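PDB 3AIN: 303aa long hypothetical esterase from Sulfolobus tokodaii, which probably hydrolyses carboxylic ester bonds as a thermostable carboxylesterase of the hormone-sensitive-lipase-like group. Local coordinates for residues 140-152 with 175-189. The protein carries 1 engineered substitution. Residues are numbered along the deposited sequence; the frame is centred on the assembly and turned at random.
Sequences AVVDSFDALKWVY and LAAVTAILSKKENIK
F145 and T179 meet at the crossing of two helices of the alpha/beta hydrolase fold, 139-153 and 171-185, packed on the same face of the central sheet against strands 92-96 and 164-169. The short segments cross at -60°, their axes 9.2 Å apart. Helix 171-185 begins within a GxSxG sequence consistent with the nucleophile elbow of this family, and L175, near that end, lays CD2 against CG2 of V141. The other methyl of V141, CG1, turned anti to the backbone N (chi1 174°), meets V178 CG1 at 3.6 Å and also touches L182 CD1. At the close approach, each hydroxyl bonds to a carbonyl of its own helix, S144 OG to A140 O and T179 OG1 to L175 O, yet both oxygens also pack across the interface, T179 OG1 against S144 CB and S144 OG against L175 CD1. T179 CG2 packs on L148 CB at 3.6 Å. The ring of F145 lies across L182, whose CB sits off-centre 4.1 Å from the ring centroid, and S183 OG approaches the ring edge near its plane. At the helix C-terminus a Schellman motif with N187 at C-prime (I188 N to S183 O, N187 N to K184 O) brings I188 against Y152. There I188 CG2 rests over the centre of the tyrosine ring, 3.5 Å above its plane, and K189 N gives a weak but nearly straight hydrogen bond (173°) to Y152 OH at 3.3 Å.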
loop_
_atom_site.group_PDB
_atom_site.type_symbol
_atom_site.label_atom_id
_atom_site.label_comp_id
_atom_site.label_asym_id
_atom_site.label_seq_id
_atom_site.Cartn_x
_atom_site.Cartn_y
_atom_site.Cartn_z
ATOM N N ALA A 140 -25.345 -16.651 -0.753
ATOM C CA ALA A 140 -24.508 -15.471 -0.975
ATOM C C ALA A 140 -23.592 -15.644 -2.183
ATOM O O ALA A 140 -23.329 -14.689 -2.907
ATOM C CB ALA A 140 -23.691 -15.146 0.294
ATOM N N VAL A 141 -23.043 -16.849 -2.336
ATOM C CA VAL A 141 -22.159 -17.160 -3.451
ATOM C C VAL A 141 -22.923 -17.163 -4.776
ATOM O O VAL A 141 -22.438 -16.643 -5.796
ATOM C CB VAL A 141 -21.506 -18.537 -3.234
ATOM C CG1 VAL A 141 -20.682 -18.947 -4.457
ATOM C CG2 VAL A 141 -20.643 -18.481 -1.991
ATOM N N VAL A 142 -24.088 -17.804 -4.771
ATOM C CA VAL A 142 -24.900 -17.841 -5.984
ATOM C C VAL A 142 -25.212 -16.409 -6.451
ATOM O O VAL A 142 -25.046 -16.086 -7.623
ATOM C CB VAL A 142 -26.215 -18.618 -5.754
ATOM C CG1 VAL A 142 -27.166 -18.435 -6.958
ATOM C CG2 VAL A 142 -25.932 -20.110 -5.539
ATOM N N ASP A 143 -25.720 -15.573 -5.537
ATOM C CA ASP A 143 -25.998 -14.180 -5.878
ATOM C C ASP A 143 -24.753 -13.422 -6.340
ATOM O O ASP A 143 -24.812 -12.609 -7.265
ATOM C CB ASP A 143 -26.625 -13.436 -4.700
ATOM C CG ASP A 143 -28.015 -13.920 -4.380
ATOM O OD1 ASP A 143 -28.510 -14.829 -5.071
ATOM O OD2 ASP A 143 -28.579 -13.431 -3.381
ATOM N N SER A 144 -23.643 -13.600 -5.633
ATOM C CA SER A 144 -22.428 -12.869 -6.004
ATOM C C SER A 144 -21.937 -13.211 -7.393
ATOM O O SER A 144 -21.561 -12.319 -8.160
ATOM C CB SER A 144 -21.328 -13.071 -4.950
ATOM O OG SER A 144 -21.771 -12.567 -3.680
ATOM N N PHE A 145 -22.001 -14.497 -7.748
ATOM C CA PHE A 145 -21.540 -14.926 -9.068
ATOM C C PHE A 145 -22.567 -14.487 -10.122
ATOM O O PHE A 145 -22.197 -14.038 -11.193
ATOM C CB PHE A 145 -21.388 -16.450 -9.113
ATOM C CG PHE A 145 -20.905 -16.956 -10.425
ATOM C CD1 PHE A 145 -19.713 -16.479 -10.945
ATOM C CD2 PHE A 145 -21.804 -17.552 -11.290
ATOM C CE1 PHE A 145 -19.308 -16.835 -12.233
ATOM C CE2 PHE A 145 -21.385 -17.973 -12.552
ATOM C CZ PHE A 145 -20.157 -17.565 -13.039
ATOM N N ASP A 146 -23.844 -14.657 -9.814
ATOM C CA ASP A 146 -24.905 -14.281 -10.777
ATOM C C ASP A 146 -24.778 -12.785 -11.090
ATOM O O ASP A 146 -24.908 -12.373 -12.248
ATOM C CB ASP A 146 -26.302 -14.544 -10.194
ATOM C CG ASP A 146 -26.683 -16.027 -10.202
ATOM O OD1 ASP A 146 -25.928 -16.853 -10.768
ATOM O OD2 ASP A 146 -27.715 -16.359 -9.603
ATOM N N ALA A 147 -24.544 -11.968 -10.060
ATOM C CA ALA A 147 -24.326 -10.523 -10.293
ATOM C C ALA A 147 -23.101 -10.255 -11.152
ATOM O O ALA A 147 -23.147 -9.414 -12.059
ATOM C CB ALA A 147 -24.236 -9.757 -8.928
ATOM N N LEU A 148 -21.989 -10.925 -10.881
ATOM C CA LEU A 148 -20.815 -10.694 -11.690
ATOM C C LEU A 148 -21.054 -11.053 -13.155
ATOM O O LEU A 148 -20.733 -10.358 -13.992
ATOM C CB LEU A 148 -19.633 -11.476 -11.156
ATOM C CG LEU A 148 -18.291 -11.392 -11.854
ATOM C CD1 LEU A 148 -18.380 -12.187 -13.058
ATOM C CD2 LEU A 148 -17.912 -10.013 -12.201
ATOM N N LYS A 149 -21.619 -12.210 -13.376
ATOM C CA LYS A 149 -21.860 -12.675 -14.724
ATOM C C LYS A 149 -22.782 -11.711 -15.460
ATOM O O LYS A 149 -22.559 -11.402 -16.542
ATOM C CB LYS A 149 -22.454 -14.077 -14.720
ATOM C CG LYS A 149 -22.840 -14.641 -16.054
ATOM C CD LYS A 149 -23.382 -16.079 -15.866
ATOM C CE LYS A 149 -24.803 -16.175 -15.214
ATOM N NZ LYS A 149 -25.042 -16.661 -13.758
ATOM N N TRP A 150 -23.834 -11.275 -14.807
ATOM C CA TRP A 150 -24.691 -10.287 -15.419
ATOM C C TRP A 150 -23.930 -8.998 -15.724
ATOM O O TRP A 150 -24.074 -8.429 -16.767
ATOM C CB TRP A 150 -25.927 -10.010 -14.551
ATOM C CG TRP A 150 -26.930 -9.069 -15.165
ATOM C CD1 TRP A 150 -28.021 -9.405 -15.899
ATOM C CD2 TRP A 150 -26.937 -7.646 -15.083
ATOM N NE1 TRP A 150 -28.701 -8.284 -16.285
ATOM C CE2 TRP A 150 -28.041 -7.191 -15.814
ATOM C CE3 TRP A 150 -26.090 -6.714 -14.525
ATOM C CZ2 TRP A 150 -28.321 -5.869 -15.942
ATOM C CZ3 TRP A 150 -26.380 -5.415 -14.654
ATOM C CH2 TRP A 150 -27.493 -4.994 -15.339
ATOM N N VAL A 151 -23.133 -8.523 -14.768
ATOM C CA VAL A 151 -22.376 -7.307 -15.066
ATOM C C VAL A 151 -21.424 -7.495 -16.253
ATOM O O VAL A 151 -21.297 -6.617 -17.105
ATOM C CB VAL A 151 -21.599 -6.766 -13.822
ATOM C CG1 VAL A 151 -20.692 -5.615 -14.235
ATOM C CG2 VAL A 151 -22.601 -6.264 -12.790
ATOM N N TYR A 152 -20.749 -8.646 -16.307
ATOM C CA TYR A 152 -19.786 -8.918 -17.361
ATOM C C TYR A 152 -20.521 -8.905 -18.711
ATOM O O TYR A 152 -19.986 -8.436 -19.712
ATOM C CB TYR A 152 -19.177 -10.309 -17.146
ATOM C CG TYR A 152 -18.095 -10.696 -18.131
ATOM C CD1 TYR A 152 -16.789 -10.234 -17.980
ATOM C CD2 TYR A 152 -18.344 -11.650 -19.104
ATOM C CE1 TYR A 152 -15.773 -10.659 -18.830
ATOM C CE2 TYR A 152 -17.340 -12.068 -19.968
ATOM C CZ TYR A 152 -16.057 -11.607 -19.797
ATOM O OH TYR A 152 -15.059 -12.074 -20.624
ATOM N N LEU A 175 -16.296 -13.644 -0.845
ATOM C CA LEU A 175 -17.162 -13.758 -2.053
ATOM C C LEU A 175 -16.470 -13.311 -3.344
ATOM O O LEU A 175 -16.715 -13.881 -4.413
ATOM C CB LEU A 175 -18.479 -12.984 -1.837
ATOM C CG LEU A 175 -19.282 -13.547 -0.671
ATOM C CD1 LEU A 175 -20.404 -12.568 -0.290
ATOM C CD2 LEU A 175 -19.872 -14.935 -1.018
ATOM N N ALA A 176 -15.661 -12.256 -3.276
ATOM C CA ALA A 176 -14.896 -11.834 -4.446
ATOM C C ALA A 176 -13.983 -12.947 -4.880
ATOM O O ALA A 176 -13.916 -13.248 -6.090
ATOM C CB ALA A 176 -14.074 -10.561 -4.158
ATOM N N ALA A 177 -13.311 -13.578 -3.911
ATOM C CA ALA A 177 -12.361 -14.653 -4.250
ATOM C C ALA A 177 -13.083 -15.841 -4.907
ATOM O O ALA A 177 -12.622 -16.367 -5.916
ATOM C CB ALA A 177 -11.567 -15.098 -3.043
ATOM N N VAL A 178 -14.206 -16.232 -4.338
ATOM C CA VAL A 178 -14.986 -17.376 -4.834
ATOM C C VAL A 178 -15.574 -17.065 -6.203
ATOM O O VAL A 178 -15.494 -17.892 -7.136
ATOM C CB VAL A 178 -16.089 -17.746 -3.819
ATOM C CG1 VAL A 178 -17.068 -18.769 -4.403
ATOM C CG2 VAL A 178 -15.437 -18.291 -2.546
ATOM N N THR A 179 -16.026 -15.830 -6.374
ATOM C CA THR A 179 -16.558 -15.385 -7.672
ATOM C C THR A 179 -15.508 -15.437 -8.765
ATOM O O THR A 179 -15.778 -15.910 -9.879
ATOM C CB THR A 179 -17.134 -13.954 -7.560
ATOM O OG1 THR A 179 -18.281 -14.015 -6.697
ATOM C CG2 THR A 179 -17.602 -13.464 -8.908
ATOM N N ALA A 180 -14.280 -15.042 -8.426
ATOM C CA ALA A 180 -13.184 -15.164 -9.376
ATOM C C ALA A 180 -12.876 -16.615 -9.754
ATOM O O ALA A 180 -12.685 -16.906 -10.941
ATOM C CB ALA A 180 -11.933 -14.468 -8.864
ATOM N N ILE A 181 -12.934 -17.526 -8.786
ATOM C CA ILE A 181 -12.733 -18.955 -9.081
ATOM C C ILE A 181 -13.839 -19.450 -10.008
ATOM O O ILE A 181 -13.570 -20.168 -10.975
ATOM C CB ILE A 181 -12.667 -19.812 -7.802
ATOM C CG1 ILE A 181 -11.365 -19.479 -7.044
ATOM C CG2 ILE A 181 -12.695 -21.341 -8.142
ATOM C CD1 ILE A 181 -11.443 -19.767 -5.576
ATOM N N LEU A 182 -15.083 -19.106 -9.683
ATOM C CA LEU A 182 -16.221 -19.579 -10.491
ATOM C C LEU A 182 -16.204 -19.007 -11.910
ATOM O O LEU A 182 -16.684 -19.655 -12.842
ATOM C CB LEU A 182 -17.545 -19.237 -9.806
ATOM C CG LEU A 182 -17.835 -19.992 -8.509
ATOM C CD1 LEU A 182 -19.024 -19.387 -7.760
ATOM C CD2 LEU A 182 -18.010 -21.499 -8.710
ATOM N N SER A 183 -15.667 -17.795 -12.052
ATOM C CA SER A 183 -15.557 -17.109 -13.348
ATOM C C SER A 183 -14.568 -17.809 -14.271
ATOM O O SER A 183 -14.812 -17.966 -15.471
ATOM C CB SER A 183 -15.139 -15.641 -13.139
ATOM O OG SER A 183 -16.134 -14.920 -12.420
ATOM N N LYS A 184 -13.476 -18.298 -13.699
ATOM C CA LYS A 184 -12.491 -19.040 -14.476
ATOM C C LYS A 184 -13.144 -20.265 -15.118
ATOM O O LYS A 184 -13.005 -20.506 -16.324
ATOM C CB LYS A 184 -11.311 -19.441 -13.578
ATOM C CG LYS A 184 -10.696 -20.778 -13.912
ATOM C CD LYS A 184 -9.335 -20.921 -13.247
ATOM C CE LYS A 184 -9.437 -21.696 -11.948
ATOM N NZ LYS A 184 -8.143 -22.409 -11.627
ATOM N N LYS A 185 -14.038 -20.890 -14.362
ATOM C CA LYS A 185 -14.671 -22.128 -14.778
ATOM C C LYS A 185 -15.628 -21.899 -15.939
ATOM O O LYS A 185 -15.831 -22.790 -16.754
ATOM C CB LYS A 185 -15.415 -22.767 -13.605
ATOM C CG LYS A 185 -14.572 -22.921 -12.345
ATOM C CD LYS A 185 -15.409 -23.460 -11.187
ATOM C CE LYS A 185 -15.096 -24.918 -10.898
ATOM N NZ LYS A 185 -14.027 -25.060 -9.868
ATOM N N GLU A 186 -16.099 -20.659 -16.081
ATOM C CA GLU A 186 -17.026 -20.290 -17.147
ATOM C C GLU A 186 -16.395 -19.428 -18.234
ATOM O O GLU A 186 -17.104 -18.674 -18.896
ATOM C CB GLU A 186 -18.226 -19.533 -16.576
ATOM C CG GLU A 186 -18.871 -20.223 -15.401
ATOM C CD GLU A 186 -20.345 -20.452 -15.611
ATOM O OE1 GLU A 186 -20.955 -19.697 -16.396
ATOM O OE2 GLU A 186 -20.906 -21.329 -14.922
ATOM N N ASN A 187 -15.063 -19.418 -18.295
ATOM C CA ASN A 187 -14.305 -18.566 -19.219
ATOM C C ASN A 187 -14.655 -17.074 -19.184
ATOM O O ASN A 187 -14.636 -16.397 -20.208
ATOM C CB ASN A 187 -14.360 -19.106 -20.660
ATOM C CG ASN A 187 -13.080 -18.816 -21.441
ATOM O OD1 ASN A 187 -13.036 -18.956 -22.666
ATOM N ND2 ASN A 187 -12.055 -18.345 -20.739
ATOM N N ILE A 188 -14.954 -16.559 -17.996
ATOM C CA ILE A 188 -15.195 -15.133 -17.834
ATOM C C ILE A 188 -13.890 -14.522 -17.380
ATOM O O ILE A 188 -13.278 -15.034 -16.443
ATOM C CB ILE A 188 -16.250 -14.877 -16.748
ATOM C CG1 ILE A 188 -17.626 -15.331 -17.235
ATOM C CG2 ILE A 188 -16.236 -13.409 -16.304
ATOM C CD1 ILE A 188 -18.647 -15.420 -16.111
ATOM N N LYS A 189 -13.367 -13.591 -18.175
ATOM C CA LYS A 189 -12.002 -13.115 -18.016
ATOM C C LYS A 189 -12.021 -11.782 -17.278
ATOM O O LYS A 189 -12.203 -10.733 -17.887
ATOM C CB LYS A 189 -11.326 -12.938 -19.382
ATOM C CG LYS A 189 -11.084 -14.247 -20.119
ATOM C CD LYS A 189 -11.251 -14.085 -21.626
ATOM C CE LYS A 189 -11.581 -15.421 -22.283
ATOM N NZ LYS A 189 -10.664 -15.723 -23.415
#